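Local coordinates for protein allantoicase (Saccharomyces cerevisiae, PDB 1O59) that catalyses the hydrolysis of allantoate to (S)-ureidoglycolate and urea, a step that lets yeast use purines as secondary nitrogen sources, at residues 147-152 against 172-177; 217-222 against 232-237. One frame throughout, in Å; residues are numbered along the deposited sequence. Where two conformers were deposited one is given.

Interaction 1. Residues 147-152 against 172-177; sequences VEIVEK and ERFTHI
Ile149 meets Phe174 at one of the five-stranded antiparallel sheets of the first allantoicase repeat, a β-sandwich consistent with the jelly-roll fold of the galactose-binding domain clan. Ile149 lies on edge strand 147-154, and Phe174 just ahead of strand 176-182. Strand 124-130 runs between these two strands, and both side chains also touch its Ala129.

From CB of Ile149 the side chain divides. CG2, anti to the carbonyl carbon, reaches the far end of the phenyl ring obliquely, 4.1 Å from Phe174 CE2 and 4.2 Å from Phe174 CZ. CG1 lies between the backbone N and the carbonyl carbon (chi1 56°), and carries CD1 toward Ile177, where Ile149 CD1 lies 4.5 Å from Ile177 CD1. Ile107 of the other sheet also packs on Ile149. A second oblique approach to the ring comes from Val147, whose CB is 4.4 Å from Phe174 CE1.

A classic β bulge lies on each side of strand 124-130: Ile149 and Val150 face Ile127, and Thr175 and His176 face Leu130. At the latter bulge, Thr175 OG1 lies in the plane of the imidazole ring, hydrogen-bonded to His176 ND1 at 2.7 Å.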
loop_
_atom_site.group_PDB
_atom_site.type_symbol
_atom_site.label_atom_id
_atom_site.label_comp_id
_atom_site.label_asym_id
_atom_site.label_seq_id
_atom_site.Cartn_x
_atom_site.Cartn_y
_atom_site.Cartn_z
ATOM N N VAL A 147 20.018 -8.350 -5.216
ATOM C CA VAL A 147 19.861 -8.275 -6.650
ATOM C C VAL A 147 19.313 -6.911 -6.992
ATOM O O VAL A 147 18.266 -6.536 -6.501
ATOM C CB VAL A 147 18.838 -9.332 -7.140
ATOM C CG1 VAL A 147 18.517 -9.157 -8.606
ATOM C CG2 VAL A 147 19.384 -10.724 -6.935
ATOM N N GLU A 148 20.002 -6.184 -7.857
ATOM C CA GLU A 148 19.494 -4.893 -8.332
ATOM C C GLU A 148 18.223 -5.020 -9.188
ATOM O O GLU A 148 18.148 -5.778 -10.146
ATOM C CB GLU A 148 20.565 -4.155 -9.130
ATOM C CG GLU A 148 20.147 -2.748 -9.489
ATOM C CD GLU A 148 21.128 -2.085 -10.426
ATOM O OE1 GLU A 148 21.955 -1.314 -9.921
ATOM O OE2 GLU A 148 21.050 -2.319 -11.656
ATOM N N ILE A 149 17.221 -4.245 -8.833
ATOM C CA ILE A 149 15.953 -4.282 -9.553
ATOM C C ILE A 149 15.560 -2.907 -10.112
ATOM O O ILE A 149 14.764 -2.827 -11.060
ATOM C CB ILE A 149 14.843 -4.857 -8.655
ATOM C CG1 ILE A 149 14.719 -4.075 -7.370
ATOM C CG2 ILE A 149 15.109 -6.322 -8.351
ATOM C CD1 ILE A 149 13.433 -4.332 -6.691
ATOM N N VAL A 150 16.140 -1.843 -9.554
ATOM C CA VAL A 150 16.035 -0.530 -10.152
ATOM C C VAL A 150 17.396 0.105 -10.215
ATOM O O VAL A 150 17.994 0.418 -9.185
ATOM C CB VAL A 150 15.072 0.355 -9.383
ATOM C CG1 VAL A 150 14.989 1.736 -10.025
ATOM C CG2 VAL A 150 13.678 -0.333 -9.294
ATOM N N GLU A 151 17.873 0.274 -11.444
ATOM C CA GLU A 151 19.153 0.892 -11.742
ATOM C C GLU A 151 19.214 2.333 -11.251
ATOM O O GLU A 151 18.193 2.989 -11.067
ATOM C CB GLU A 151 19.419 0.871 -13.255
ATOM C CG GLU A 151 18.598 1.924 -14.015
ATOM C CD GLU A 151 18.228 1.528 -15.451
ATOM O OE1 GLU A 151 19.021 1.812 -16.427
ATOM O OE2 GLU A 151 17.105 0.938 -15.584
ATOM N N LYS A 152 20.443 2.805 -11.085
ATOM C CA LYS A 152 20.750 4.123 -10.549
ATOM C C LYS A 152 20.081 5.207 -11.389
ATOM O O LYS A 152 20.214 5.233 -12.604
ATOM C CB LYS A 152 22.277 4.308 -10.525
ATOM C CG LYS A 152 22.764 5.494 -9.736
ATOM C CD LYS A 152 24.187 5.912 -10.154
ATOM C CE LYS A 152 25.219 5.822 -9.019
ATOM N NZ LYS A 152 26.544 6.472 -9.403
ATOM N N GLU A 172 11.392 -12.733 -10.443
ATOM C CA GLU A 172 11.592 -13.455 -9.191
ATOM C C GLU A 172 10.761 -12.769 -8.103
ATOM O O GLU A 172 10.309 -11.652 -8.273
ATOM C CB GLU A 172 13.092 -13.462 -8.820
ATOM C CG GLU A 172 14.111 -13.702 -9.953
ATOM C CD GLU A 172 15.324 -12.748 -9.870
ATOM O OE1 GLU A 172 16.497 -13.207 -9.848
ATOM O OE2 GLU A 172 15.107 -11.512 -9.817
ATOM N N ARG A 173 10.515 -13.432 -6.986
ATOM C CA ARG A 173 9.844 -12.753 -5.889
ATOM C C ARG A 173 10.854 -12.450 -4.823
ATOM O O ARG A 173 11.892 -13.093 -4.756
ATOM C CB ARG A 173 8.660 -13.549 -5.332
ATOM C CG ARG A 173 8.995 -14.791 -4.527
ATOM C CD ARG A 173 7.782 -15.700 -4.376
ATOM N NE ARG A 173 7.993 -16.954 -3.659
ATOM C CZ ARG A 173 8.609 -18.014 -4.164
ATOM N NH1 ARG A 173 9.132 -17.988 -5.393
ATOM N NH2 ARG A 173 8.728 -19.118 -3.431
ATOM N N PHE A 174 10.539 -11.447 -4.004
ATOM C CA PHE A 174 11.440 -10.929 -2.973
ATOM C C PHE A 174 10.693 -10.634 -1.667
ATOM O O PHE A 174 9.468 -10.527 -1.666
ATOM C CB PHE A 174 12.115 -9.648 -3.477
ATOM C CG PHE A 174 12.890 -9.835 -4.748
ATOM C CD1 PHE A 174 14.125 -10.440 -4.727
ATOM C CD2 PHE A 174 12.373 -9.442 -5.974
ATOM C CE1 PHE A 174 14.839 -10.628 -5.880
ATOM C CE2 PHE A 174 13.111 -9.638 -7.135
ATOM C CZ PHE A 174 14.336 -10.218 -7.070
ATOM N N THR A 175 11.467 -10.493 -0.584
ATOM C CA THR A 175 10.966 -10.280 0.788
ATOM C C THR A 175 11.522 -9.030 1.471
ATOM O O THR A 175 10.945 -8.554 2.441
ATOM C CB THR A 175 11.381 -11.452 1.695
ATOM O OG1 THR A 175 12.809 -11.547 1.696
ATOM C CG2 THR A 175 10.903 -12.828 1.189
ATOM N N HIS A 176 12.676 -8.562 1.002
ATOM C CA HIS A 176 13.430 -7.453 1.576
ATOM C C HIS A 176 13.904 -6.502 0.457
ATOM O O HIS A 176 14.236 -6.942 -0.630
ATOM C CB HIS A 176 14.684 -7.973 2.276
ATOM C CG HIS A 176 14.424 -8.688 3.562
ATOM N ND1 HIS A 176 13.904 -9.963 3.613
ATOM C CD2 HIS A 176 14.656 -8.320 4.846
ATOM C CE1 HIS A 176 13.809 -10.343 4.873
ATOM N NE2 HIS A 176 14.261 -9.365 5.642
ATOM N N ILE A 177 13.974 -5.211 0.772
ATOM C CA ILE A 177 14.391 -4.173 -0.165
ATOM C C ILE A 177 15.569 -3.411 0.407
ATOM O O ILE A 177 15.612 -3.150 1.603
ATOM C CB ILE A 177 13.189 -3.189 -0.427
ATOM C CG1 ILE A 177 12.002 -3.955 -1.064
ATOM C CG2 ILE A 177 13.629 -1.970 -1.272
ATOM C CD1 ILE A 177 12.352 -4.696 -2.303
#

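Interaction 2. Residues 217-222 against 232-237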
loop_
_atom_site.group_PDB
_atom_site.type_symbol
_atom_site.label_atom_id
_atom_site.label_comp_id
_atom_site.label_asym_id
_atom_site.label_seq_id
_atom_site.Cartn_x
_atom_site.Cartn_y
_atom_site.Cartn_z
ATOM N N ALA A 217 -5.057 -9.321 -2.364
ATOM C CA ALA A 217 -6.191 -8.462 -2.652
ATOM C C ALA A 217 -5.700 -7.030 -2.824
ATOM O O ALA A 217 -4.736 -6.616 -2.187
ATOM C CB ALA A 217 -7.194 -8.527 -1.550
ATOM N N VAL A 218 -6.383 -6.287 -3.690
ATOM C CA VAL A 218 -5.988 -4.939 -4.065
ATOM C C VAL A 218 -7.245 -4.078 -4.356
ATOM O O VAL A 218 -8.183 -4.519 -5.011
ATOM C CB VAL A 218 -4.968 -4.972 -5.259
ATOM C CG1 VAL A 218 -5.623 -5.389 -6.506
ATOM C CG2 VAL A 218 -4.329 -3.635 -5.487
ATOM N N ALA A 219 -7.263 -2.860 -3.810
ATOM C CA ALA A 219 -8.344 -1.915 -4.047
ATOM C C ALA A 219 -8.133 -1.269 -5.415
ATOM O O ALA A 219 -7.092 -0.684 -5.680
ATOM C CB ALA A 219 -8.366 -0.856 -2.949
ATOM N N LEU A 220 -9.133 -1.378 -6.272
ATOM C CA LEU A 220 -8.995 -1.004 -7.658
ATOM C C LEU A 220 -9.577 0.341 -8.036
ATOM O O LEU A 220 -8.953 1.065 -8.802
ATOM C CB LEU A 220 -9.616 -2.082 -8.567
ATOM C CG LEU A 220 -8.723 -3.309 -8.754
ATOM C CD1 LEU A 220 -9.339 -4.189 -9.792
ATOM C CD2 LEU A 220 -7.283 -2.943 -9.149
ATOM N N LYS A 221 -10.780 0.641 -7.568
ATOM C CA LYS A 221 -11.543 1.798 -8.041
ATOM C C LYS A 221 -12.431 2.277 -6.930
ATOM O O LYS A 221 -12.852 1.496 -6.097
ATOM C CB LYS A 221 -12.386 1.458 -9.277
ATOM C CG LYS A 221 -11.581 1.499 -10.573
ATOM C CD LYS A 221 -12.347 2.046 -11.811
ATOM C CE LYS A 221 -11.325 2.455 -12.947
ATOM N NZ LYS A 221 -11.895 3.178 -14.161
ATOM N N TYR A 222 -12.692 3.575 -6.914
ATOM C CA TYR A 222 -13.442 4.187 -5.822
ATOM C C TYR A 222 -14.202 5.386 -6.349
ATOM O O TYR A 222 -13.798 6.013 -7.307
ATOM C CB TYR A 222 -12.510 4.601 -4.657
ATOM C CG TYR A 222 -11.355 5.498 -5.075
ATOM C CD1 TYR A 222 -11.498 6.871 -5.162
ATOM C CD2 TYR A 222 -10.129 4.958 -5.395
ATOM C CE1 TYR A 222 -10.430 7.694 -5.585
ATOM C CE2 TYR A 222 -9.063 5.755 -5.776
ATOM C CZ TYR A 222 -9.208 7.122 -5.887
ATOM O OH TYR A 222 -8.127 7.874 -6.333
ATOM N N ASN A 232 -6.671 1.177 2.483
ATOM C CA ASN A 232 -6.682 0.957 3.902
ATOM C C ASN A 232 -7.704 -0.092 4.310
ATOM O O ASN A 232 -7.632 -0.609 5.419
ATOM C CB ASN A 232 -6.955 2.262 4.662
ATOM C CG ASN A 232 -5.784 3.240 4.603
ATOM O OD1 ASN A 232 -4.652 2.836 4.277
ATOM N ND2 ASN A 232 -6.041 4.530 4.922
ATOM N N LEU A 233 -8.659 -0.397 3.439
ATOM C CA LEU A 233 -9.721 -1.371 3.762
ATOM C C LEU A 233 -9.225 -2.803 3.986
ATOM O O LEU A 233 -9.916 -3.610 4.582
ATOM C CB LEU A 233 -10.736 -1.422 2.632
ATOM C CG LEU A 233 -11.646 -0.190 2.501
ATOM C CD1 LEU A 233 -12.417 -0.303 1.194
ATOM C CD2 LEU A 233 -12.606 -0.035 3.710
ATOM N N LEU A 234 -8.034 -3.098 3.454
ATOM C CA LEU A 234 -7.535 -4.436 3.335
ATOM C C LEU A 234 -6.350 -4.660 4.271
ATOM O O LEU A 234 -5.659 -5.683 4.193
ATOM C CB LEU A 234 -7.127 -4.658 1.870
ATOM C CG LEU A 234 -8.063 -4.082 0.801
ATOM C CD1 LEU A 234 -7.510 -4.255 -0.585
ATOM C CD2 LEU A 234 -9.465 -4.713 0.845
ATOM N N LEU A 235 -6.111 -3.719 5.174
ATOM C CA LEU A 235 -4.906 -3.768 5.994
ATOM C C LEU A 235 -5.034 -4.695 7.208
ATOM O O LEU A 235 -6.114 -5.013 7.647
ATOM C CB LEU A 235 -4.543 -2.357 6.480
ATOM C CG LEU A 235 -4.157 -1.362 5.383
ATOM C CD1 LEU A 235 -3.869 -0.025 6.039
ATOM C CD2 LEU A 235 -2.946 -1.851 4.595
ATOM N N PRO A 236 -3.917 -5.063 7.794
ATOM C CA PRO A 236 -3.968 -5.791 9.047
ATOM C C PRO A 236 -4.513 -4.896 10.164
ATOM O O PRO A 236 -4.358 -3.653 10.109
ATOM C CB PRO A 236 -2.495 -6.173 9.340
ATOM C CG PRO A 236 -1.682 -5.760 8.143
ATOM C CD PRO A 236 -2.540 -4.773 7.361
ATOM N N GLY A 237 -5.121 -5.538 11.169
ATOM C CA GLY A 237 -5.576 -4.861 12.353
ATOM C C GLY A 237 -6.818 -4.041 12.146
ATOM O O GLY A 237 -7.370 -3.942 11.049
#
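Ala217 and Leu234 mark the closest backbone approach, their CA atoms 7.3 Å apart, where the start of edge strand 218-222 passes a short 3-10 turn and the loop that follows it. The strand belongs to a five-stranded antiparallel sheet of the second allantoicase repeat and pairs with strand 258-263. A weak backbone bond from Leu235 N to Asn232 O (3.5 Å) closes the turn. Side chains alternate along the beginning of the strand: the CB atoms of Ala217 and Ala219 point toward the turn, and that of Val218 points away.

Leu234 sets a single methyl between the two alanines. Its CG sits beside the backbone N (chi1 -41°), and CD1 continues the chain outward in extended form (chi2 175°). CD1 therefore lies above the plane of the peptide joining Val218 to Ala219, 3.5 Å from Ala219 N and 3.8 Å from Val218 C. The flanking methyls are slightly farther off, with Ala219 CB at 4.2 Å and Ala217 CB at 4.4 Å from Leu234 CD1. Ile262 of the neighbouring strand also touches Leu234, while Leu233 packs on Val347 and Ile350 of strand 346-354.

All four touching residues are buried, and van der Waals contact joins the two segments: a methyl over a peptide plane, with two alanine methyls beside it. The close approach is consistent with the small side chains of Ala217 and Ala219 on this side, Val218 pointing away.

Overall arrangement
From the N terminus, the chain first forms the repeat that holds interaction 1. There the 19 residues between 152 and 172 finish edge strand 147-154, pass through strand 160-164 of the companion sheet and return, and the contact joins that edge strand to the lead-in of strand 176-182 over strand 124-130. In the second repeat, interaction 2 closes a shorter excursion of nine residues, joining the start of edge strand 218-222 to the loop before strand 246-247. The two loops are in series, neither nested nor crossed. Interactions 1 and 2 lie about 24 Å apart between centres and about 14 Å apart between nearest atoms. The edges differ: fourth strand in chain order for 147-152, first for 217-222.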